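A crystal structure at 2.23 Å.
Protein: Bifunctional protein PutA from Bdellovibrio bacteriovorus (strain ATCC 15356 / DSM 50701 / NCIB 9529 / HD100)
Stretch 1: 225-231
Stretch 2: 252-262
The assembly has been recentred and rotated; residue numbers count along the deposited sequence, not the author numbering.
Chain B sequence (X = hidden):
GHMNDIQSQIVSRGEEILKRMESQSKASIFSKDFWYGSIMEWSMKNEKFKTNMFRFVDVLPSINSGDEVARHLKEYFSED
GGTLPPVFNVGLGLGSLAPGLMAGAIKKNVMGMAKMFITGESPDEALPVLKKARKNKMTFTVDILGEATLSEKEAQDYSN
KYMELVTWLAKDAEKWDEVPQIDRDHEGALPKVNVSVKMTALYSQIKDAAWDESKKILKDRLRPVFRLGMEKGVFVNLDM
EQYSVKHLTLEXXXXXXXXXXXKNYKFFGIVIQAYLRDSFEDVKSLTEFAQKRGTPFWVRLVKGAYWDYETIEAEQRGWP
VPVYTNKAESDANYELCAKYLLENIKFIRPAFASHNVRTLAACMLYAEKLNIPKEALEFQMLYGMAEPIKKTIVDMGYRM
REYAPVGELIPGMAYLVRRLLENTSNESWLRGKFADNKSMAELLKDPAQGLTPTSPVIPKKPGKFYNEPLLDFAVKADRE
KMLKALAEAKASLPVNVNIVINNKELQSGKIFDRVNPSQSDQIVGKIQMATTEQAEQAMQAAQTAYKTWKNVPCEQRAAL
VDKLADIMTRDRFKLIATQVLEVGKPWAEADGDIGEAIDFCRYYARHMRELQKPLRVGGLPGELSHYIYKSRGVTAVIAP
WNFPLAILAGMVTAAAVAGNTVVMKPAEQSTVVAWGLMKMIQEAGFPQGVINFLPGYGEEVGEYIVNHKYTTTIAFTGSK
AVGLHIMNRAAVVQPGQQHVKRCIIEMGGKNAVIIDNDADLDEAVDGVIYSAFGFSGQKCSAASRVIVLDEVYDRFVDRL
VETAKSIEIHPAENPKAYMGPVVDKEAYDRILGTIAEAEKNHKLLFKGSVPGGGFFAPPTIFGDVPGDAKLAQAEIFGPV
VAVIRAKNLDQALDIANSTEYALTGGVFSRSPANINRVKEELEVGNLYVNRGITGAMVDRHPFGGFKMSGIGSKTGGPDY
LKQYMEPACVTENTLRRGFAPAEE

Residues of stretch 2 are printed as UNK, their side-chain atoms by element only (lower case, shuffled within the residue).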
ATOM      1  N   VAL B 225     -50.941  -6.237 -32.513  1.00 30.55           N
ATOM      2  CA  VAL B 225     -51.385  -7.140 -31.452  1.00 28.80           C
ATOM      3  C   VAL B 225     -52.615  -6.568 -30.762  1.00 31.20           C
ATOM      4  O   VAL B 225     -53.604  -7.275 -30.525  1.00 25.74           O
ATOM      5  CB  VAL B 225     -50.262  -7.403 -30.429  1.00 26.52           C
ATOM      6  CG1 VAL B 225     -50.748  -8.388 -29.368  1.00 24.75           C
ATOM      7  CG2 VAL B 225     -49.014  -7.899 -31.100  1.00 32.83           C
ATOM      8  N   PHE B 226     -52.559  -5.285 -30.394  1.00 31.26           N
ATOM      9  CA  PHE B 226     -53.734  -4.643 -29.815  1.00 24.87           C
ATOM     10  C   PHE B 226     -54.903  -4.669 -30.788  1.00 30.91           C
ATOM     11  O   PHE B 226     -56.049  -4.886 -30.383  1.00 32.09           O
ATOM     12  CB  PHE B 226     -53.420  -3.210 -29.405  1.00 30.39           C
ATOM     13  CG  PHE B 226     -52.817  -3.085 -28.040  1.00 32.30           C
ATOM     14  CD1 PHE B 226     -51.822  -3.953 -27.621  1.00 29.42           C
ATOM     15  CD2 PHE B 226     -53.257  -2.104 -27.164  1.00 37.37           C
ATOM     16  CE1 PHE B 226     -51.267  -3.842 -26.352  1.00 24.75           C
ATOM     17  CE2 PHE B 226     -52.707  -1.986 -25.890  1.00 36.73           C
ATOM     18  CZ  PHE B 226     -51.708  -2.855 -25.489  1.00 26.01           C
ATOM     19  N   ARG B 227     -54.633  -4.475 -32.081  1.00 30.81           N
ATOM     20  CA  ARG B 227     -55.722  -4.452 -33.053  1.00 27.79           C
ATOM     21  C   ARG B 227     -56.373  -5.823 -33.182  1.00 30.75           C
ATOM     22  O   ARG B 227     -57.604  -5.947 -33.122  1.00 36.54           O
ATOM     23  CB  ARG B 227     -55.215  -3.969 -34.415  1.00 27.09           C
ATOM     24  CG  ARG B 227     -56.296  -4.053 -35.503  1.00 31.46           C
ATOM     25  CD  ARG B 227     -55.805  -3.624 -36.882  1.00 30.91           C
ATOM     26  NE  ARG B 227     -55.330  -2.244 -36.893  1.00 34.06           N
ATOM     27  CZ  ARG B 227     -54.100  -1.876 -37.241  1.00 39.42           C
ATOM     28  NH1 ARG B 227     -53.213  -2.795 -37.613  1.00 42.20           N
ATOM     29  NH2 ARG B 227     -53.763  -0.592 -37.228  1.00 35.85           N
ATOM     30  N   LEU B 228     -55.560  -6.868 -33.362  1.00 29.75           N
ATOM     31  CA  LEU B 228     -56.113  -8.212 -33.484  1.00 28.54           C
ATOM     32  C   LEU B 228     -56.904  -8.596 -32.240  1.00 32.67           C
ATOM     33  O   LEU B 228     -57.985  -9.188 -32.343  1.00 34.11           O
ATOM     34  CB  LEU B 228     -54.993  -9.219 -33.748  1.00 29.03           C
ATOM     35  CG  LEU B 228     -55.453 -10.670 -33.872  1.00 32.24           C
ATOM     36  CD1 LEU B 228     -56.372 -10.796 -35.078  1.00 38.97           C
ATOM     37  CD2 LEU B 228     -54.256 -11.600 -34.028  1.00 29.07           C
ATOM     38  N   GLY B 229     -56.376  -8.287 -31.051  1.00 30.48           N
ATOM     39  CA  GLY B 229     -57.124  -8.574 -29.835  1.00 32.94           C
ATOM     40  C   GLY B 229     -58.475  -7.886 -29.816  1.00 37.14           C
ATOM     41  O   GLY B 229     -59.505  -8.505 -29.515  1.00 35.89           O
ATOM     42  N   MET B 230     -58.488  -6.592 -30.139  1.00 36.54           N
ATOM     43  CA  MET B 230     -59.740  -5.853 -30.181  1.00 35.30           C
ATOM     44  C   MET B 230     -60.704  -6.498 -31.162  1.00 36.47           C
ATOM     45  O   MET B 230     -61.879  -6.710 -30.846  1.00 36.74           O
ATOM     46  CB  MET B 230     -59.471  -4.400 -30.566  1.00 38.20           C
ATOM     47  CG  MET B 230     -60.716  -3.517 -30.600  1.00 42.71           C
ATOM     48  SD  MET B 230     -60.337  -1.788 -31.010  1.00 41.25           S
ATOM     49  CE  MET B 230     -59.686  -1.999 -32.667  1.00 28.75           C
ATOM     50  N   GLU B 231     -60.210  -6.862 -32.344  1.00 38.58           N
ATOM     51  CA  GLU B 231     -61.098  -7.450 -33.337  1.00 39.40           C
ATOM     52  C   GLU B 231     -61.683  -8.770 -32.849  1.00 37.71           C
ATOM     53  O   GLU B 231     -62.853  -9.057 -33.106  1.00 35.88           O
ATOM     54  CB  GLU B 231     -60.349  -7.642 -34.661  1.00 38.09           C
ATOM     55  CG  GLU B 231     -60.047  -6.338 -35.377  1.00 46.49           C
ATOM     56  CD  GLU B 231     -59.045  -6.487 -36.501  1.00 47.46           C
ATOM     57  OE1 GLU B 231     -58.480  -7.585 -36.656  1.00 54.20           O
ATOM     58  OE2 GLU B 231     -58.812  -5.493 -37.226  1.00 47.82           O
ATOM     59  N   UNK B 252     -45.894   4.576 -24.242  1.00 26.89           N
ATOM     60  CA  UNK B 252     -46.286   3.687 -25.332  1.00 28.00           C
ATOM     61  C   UNK B 252     -47.748   3.286 -25.179  1.00 25.57           C
ATOM     62  O   UNK B 252     -48.547   3.396 -26.116  1.00 24.71           O
ATOM     63  c   UNK B 252     -45.893   1.369 -26.260  1.00 20.35           C
ATOM     64  c   UNK B 252     -43.935   2.880 -25.802  1.00 28.58           C
ATOM     65  c   UNK B 252     -45.349   2.464 -25.370  1.00 31.61           C
ATOM     66  N   UNK B 253     -48.120   2.844 -23.974  1.00 24.09           N
ATOM     67  CA  UNK B 253     -49.460   2.317 -23.733  1.00 25.59           C
ATOM     68  C   UNK B 253     -50.531   3.387 -23.882  1.00 22.29           C
ATOM     69  O   UNK B 253     -51.543   3.182 -24.566  1.00 24.17           O
ATOM     70  c   UNK B 253     -49.525   1.691 -22.340  1.00 22.16           C
ATOM     71  c   UNK B 253     -50.881   1.195 -21.971  1.00 24.14           C
ATOM     72  c   UNK B 253     -51.695   1.932 -21.112  1.00 24.33           C
ATOM     73  c   UNK B 253     -53.404   0.253 -21.250  1.00 26.82           C
ATOM     74  c   UNK B 253     -52.601  -0.501 -22.093  1.00 28.23           C
ATOM     75  c   UNK B 253     -51.341  -0.028 -22.452  1.00 22.87           C
ATOM     76  c   UNK B 253     -52.946   1.469 -20.759  1.00 23.71           C
ATOM     77  N   UNK B 254     -50.349   4.515 -23.205  1.00 21.51           N
ATOM     78  CA  UNK B 254     -51.399   5.525 -23.180  1.00 23.57           C
ATOM     79  C   UNK B 254     -51.584   6.166 -24.553  1.00 24.55           C
ATOM     80  O   UNK B 254     -52.717   6.422 -24.969  1.00 25.84           O
ATOM     81  c   UNK B 254     -51.099   6.582 -22.110  1.00 24.04           C
ATOM     82  o   UNK B 254     -49.763   7.087 -22.272  1.00 20.00           O
ATOM     83  c   UNK B 254     -51.262   5.996 -20.717  1.00 22.64           C
ATOM     84  N   UNK B 255     -50.492   6.436 -25.272  1.00 22.97           N
ATOM     85  CA  UNK B 255     -50.642   7.005 -26.606  1.00 29.70           C
ATOM     86  C   UNK B 255     -51.313   6.011 -27.542  1.00 29.34           C
ATOM     87  O   UNK B 255     -52.149   6.394 -28.368  1.00 29.16           O
ATOM     88  c   UNK B 255     -49.284   7.445 -27.161  1.00 30.98           C
ATOM     89  c   UNK B 255     -48.641   8.657 -26.439  1.00 26.57           C
ATOM     90  c   UNK B 255     -47.259   8.999 -27.021  1.00 25.26           C
ATOM     91  o   UNK B 255     -46.970   8.543 -28.142  1.00 25.37           O
ATOM     92  o   UNK B 255     -46.475   9.729 -26.389  1.00 29.96           O
ATOM     93  N   UNK B 256     -50.966   4.726 -27.413  1.00 27.53           N
ATOM     94  CA  UNK B 256     -51.518   3.704 -28.293  1.00 28.23           C
ATOM     95  C   UNK B 256     -53.034   3.578 -28.124  1.00 33.29           C
ATOM     96  O   UNK B 256     -53.780   3.613 -29.111  1.00 32.86           O
ATOM     97  c   UNK B 256     -50.331  -0.011 -28.645  1.00 24.18           C
ATOM     98  c   UNK B 256     -51.099   1.251 -29.044  1.00 32.57           C
ATOM     99  c   UNK B 256     -50.730   1.683 -30.473  1.00 30.98           C
ATOM    100  c   UNK B 256     -50.816   2.367 -28.042  1.00 22.21           C
ATOM    101  N   UNK B 257     -53.509   3.408 -26.882  1.00 25.59           N
ATOM    102  CA  UNK B 257     -54.937   3.170 -26.659  1.00 28.24           C
ATOM    103  C   UNK B 257     -55.771   4.438 -26.740  1.00 38.72           C
ATOM    104  O   UNK B 257     -57.005   4.357 -26.645  1.00 42.47           O
ATOM    105  c   UNK B 257     -54.368   1.237 -25.071  1.00 24.54           C
ATOM    106  c   UNK B 257     -55.104   3.456 -24.134  1.00 26.64           C
ATOM    107  c   UNK B 257     -55.256   2.487 -25.307  1.00 24.95           C
ATOM    108  c   UNK B 257     -55.763   2.934 -22.833  1.00 25.81           C
ATOM    109  N   UNK B 258     -55.148   5.604 -26.905  1.00 36.24           N
ATOM    110  CA  UNK B 258     -55.875   6.837 -27.186  1.00 36.35           C
ATOM    111  C   UNK B 258     -55.989   7.137 -28.676  1.00 39.15           C
ATOM    112  O   UNK B 258     -56.600   8.149 -29.036  1.00 43.34           O
ATOM    113  n   UNK B 258     -55.784  10.420 -26.507  1.00 34.65           N
ATOM    114  c   UNK B 258     -55.241   8.039 -26.475  1.00 30.68           C
ATOM    115  o   UNK B 258     -57.401   8.964 -25.939  1.00 36.98           O
ATOM    116  c   UNK B 258     -56.237   9.189 -26.284  1.00 37.47           C
ATOM    117  N   UNK B 259     -55.406   6.304 -29.541  1.00 34.55           N
ATOM    118  CA  UNK B 259     -55.546   6.491 -30.979  1.00 34.21           C
ATOM    119  C   UNK B 259     -56.990   6.219 -31.428  1.00 31.74           C
ATOM    120  O   UNK B 259     -57.707   5.433 -30.801  1.00 27.32           O
ATOM    121  o   UNK B 259     -52.619   3.984 -32.824  1.00 31.39           O
ATOM    122  o   UNK B 259     -50.912   5.082 -31.946  1.00 36.12           O
ATOM    123  c   UNK B 259     -54.572   5.585 -31.738  1.00 30.77           C
ATOM    124  c   UNK B 259     -53.100   5.895 -31.447  1.00 29.75           C
ATOM    125  c   UNK B 259     -52.143   4.919 -32.126  1.00 34.46           C
ATOM    126  N   UNK B 260     -57.441   6.874 -32.515  1.00 34.36           N
ATOM    127  CA  UNK B 260     -58.854   6.753 -32.929  1.00 34.66           C
ATOM    128  C   UNK B 260     -59.405   5.330 -32.977  1.00 30.95           C
ATOM    129  O   UNK B 260     -60.497   5.068 -32.454  1.00 28.00           O
ATOM    130  c   UNK B 260     -56.695   7.823 -33.371  1.00 33.65           C
ATOM    131  c   UNK B 260     -57.768   8.408 -34.265  1.00 28.09           C
ATOM    132  c   UNK B 260     -58.842   7.393 -34.326  1.00 35.03           C
ATOM    133  N   UNK B 261     -58.666   4.394 -33.566  1.00 29.51           N
ATOM    134  CA  UNK B 261     -59.200   3.045 -33.725  1.00 32.31           C
ATOM    135  C   UNK B 261     -59.309   2.297 -32.400  1.00 34.81           C
ATOM    136  O   UNK B 261     -59.984   1.269 -32.350  1.00 34.84           O
ATOM    137  o   UNK B 261     -54.976   1.311 -35.354  1.00 45.46           O
ATOM    138  c   UNK B 261     -56.975   1.815 -34.146  1.00 41.87           C
ATOM    139  c   UNK B 261     -58.334   2.252 -34.713  1.00 38.33           C
ATOM    140  c   UNK B 261     -56.158   0.971 -35.125  1.00 46.41           C
ATOM    141  o   UNK B 261     -56.686  -0.029 -35.657  1.00 44.72           O
ATOM    142  N   UNK B 262     -58.650   2.773 -31.332  1.00 32.99           N
ATOM    143  CA  UNK B 262     -58.649   2.062 -30.056  1.00 34.60           C
ATOM    144  C   UNK B 262     -59.394   2.758 -28.927  1.00 35.11           C
ATOM    145  O   UNK B 262     -59.671   2.112 -27.911  1.00 34.29           O
ATOM    146  c   UNK B 262     -55.208   1.519 -31.035  1.00 28.71           C
ATOM    147  c   UNK B 262     -57.206   1.832 -29.565  1.00 29.96           C
ATOM    148  c   UNK B 262     -54.779  -0.551 -32.172  1.00 28.96           C
ATOM    149  c   UNK B 262     -56.364   0.999 -30.482  1.00 31.76           C
ATOM    150  c   UNK B 262     -54.419   0.757 -31.881  1.00 28.16           C
ATOM    151  c   UNK B 262     -56.722  -0.305 -30.789  1.00 33.80           C
ATOM    152  c   UNK B 262     -55.932  -1.081 -31.626  1.00 32.93           C
TER

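Position 252 carries three side-chain carbons, the first bonded to the other two, and its side chain makes no contact with stretch 1; a beta-branched, all-carbon group of this size is Val252. Position 253 has one carbon followed by a six-carbon ring with no oxygen, so it is Phe253. Its CA-to-CB bond points sideways, yet the ring end comes nearer, and CE1 lies 4.1 Å from CE2 of Phe226, near the plane of the Phe226 ring.

Position 254 shows one carbon bearing one oxygen and one carbon, out of reach of stretch 1. Thr254 fits, since valine would need carbon in place of the oxygen. At position 255 a chain of three carbons ends in two oxygens, also without contact; this is Glu255, whose carboxylate is hydrogen-bonded elsewhere in the structure.

Position 256 has four carbons forked at the second, and its CA-to-CB bond points toward stretch 1. The late fork identifies Leu256. Its CD2 lies 3.9 Å from CD2 of Phe226 and only 15° off the normal of that ring, which places the methyl over the face in a CH-pi contact. Position 257 also has four carbons, but the fork is at the first and one arm is two carbons long: Ile257. The short arm makes the contact, CG2 standing 3.7 Å from CE2 of Phe226 at the ring edge, while the end of the longer arm leads away.

Position 258 ends in a carbon bearing one oxygen and one nitrogen after a single preceding carbon. Taking the elements as assigned, this is Asn258, and it makes no contact. Position 259 repeats the three-carbon, two-oxygen pattern and is Glu259, likewise without contact. At position 260 three carbons close a ring onto the backbone nitrogen, out of reach of stretch 1; the closed ring defines Pro260.

Position 261 again has three carbons and a terminal pair of oxygens, so it is Glu261, but here the carboxylate meets the Arg227 guanidinium. OE1 is 2.9 Å from Arg227 NE, with an N-H...O angle of 159°, and OE2 is 2.9 Å from Arg227 NH2, at 142°; both hydrogen bonds belong to a salt bridge. Position 262 has one carbon and a six-carbon ring, hence Phe262. Its CE1 approaches Arg227 N at 3.7 Å and Phe226 CB at 4.0 Å, and its CD1 lies 3.9 Å from Met230 CE.

The contact joins a greasy patch to a charged clasp. Phe226, pointing toward stretch 2, meets a methyl over one face and two carbons near its plane, so its ring is held from more than one direction. One turn along the helix, Met230 CE reaches the Phe262 ring and comes within 3.3 Å of Glu261 O. Arg227 and Glu261, both partly exposed, pair through two hydrogen bonds of a salt bridge. With the helix axes 12.3 Å apart at closest approach, side chains must bridge the gap, and together the stretches bury 398 Å².

Stretch 2, residues 252-262: VFTELINEPEF
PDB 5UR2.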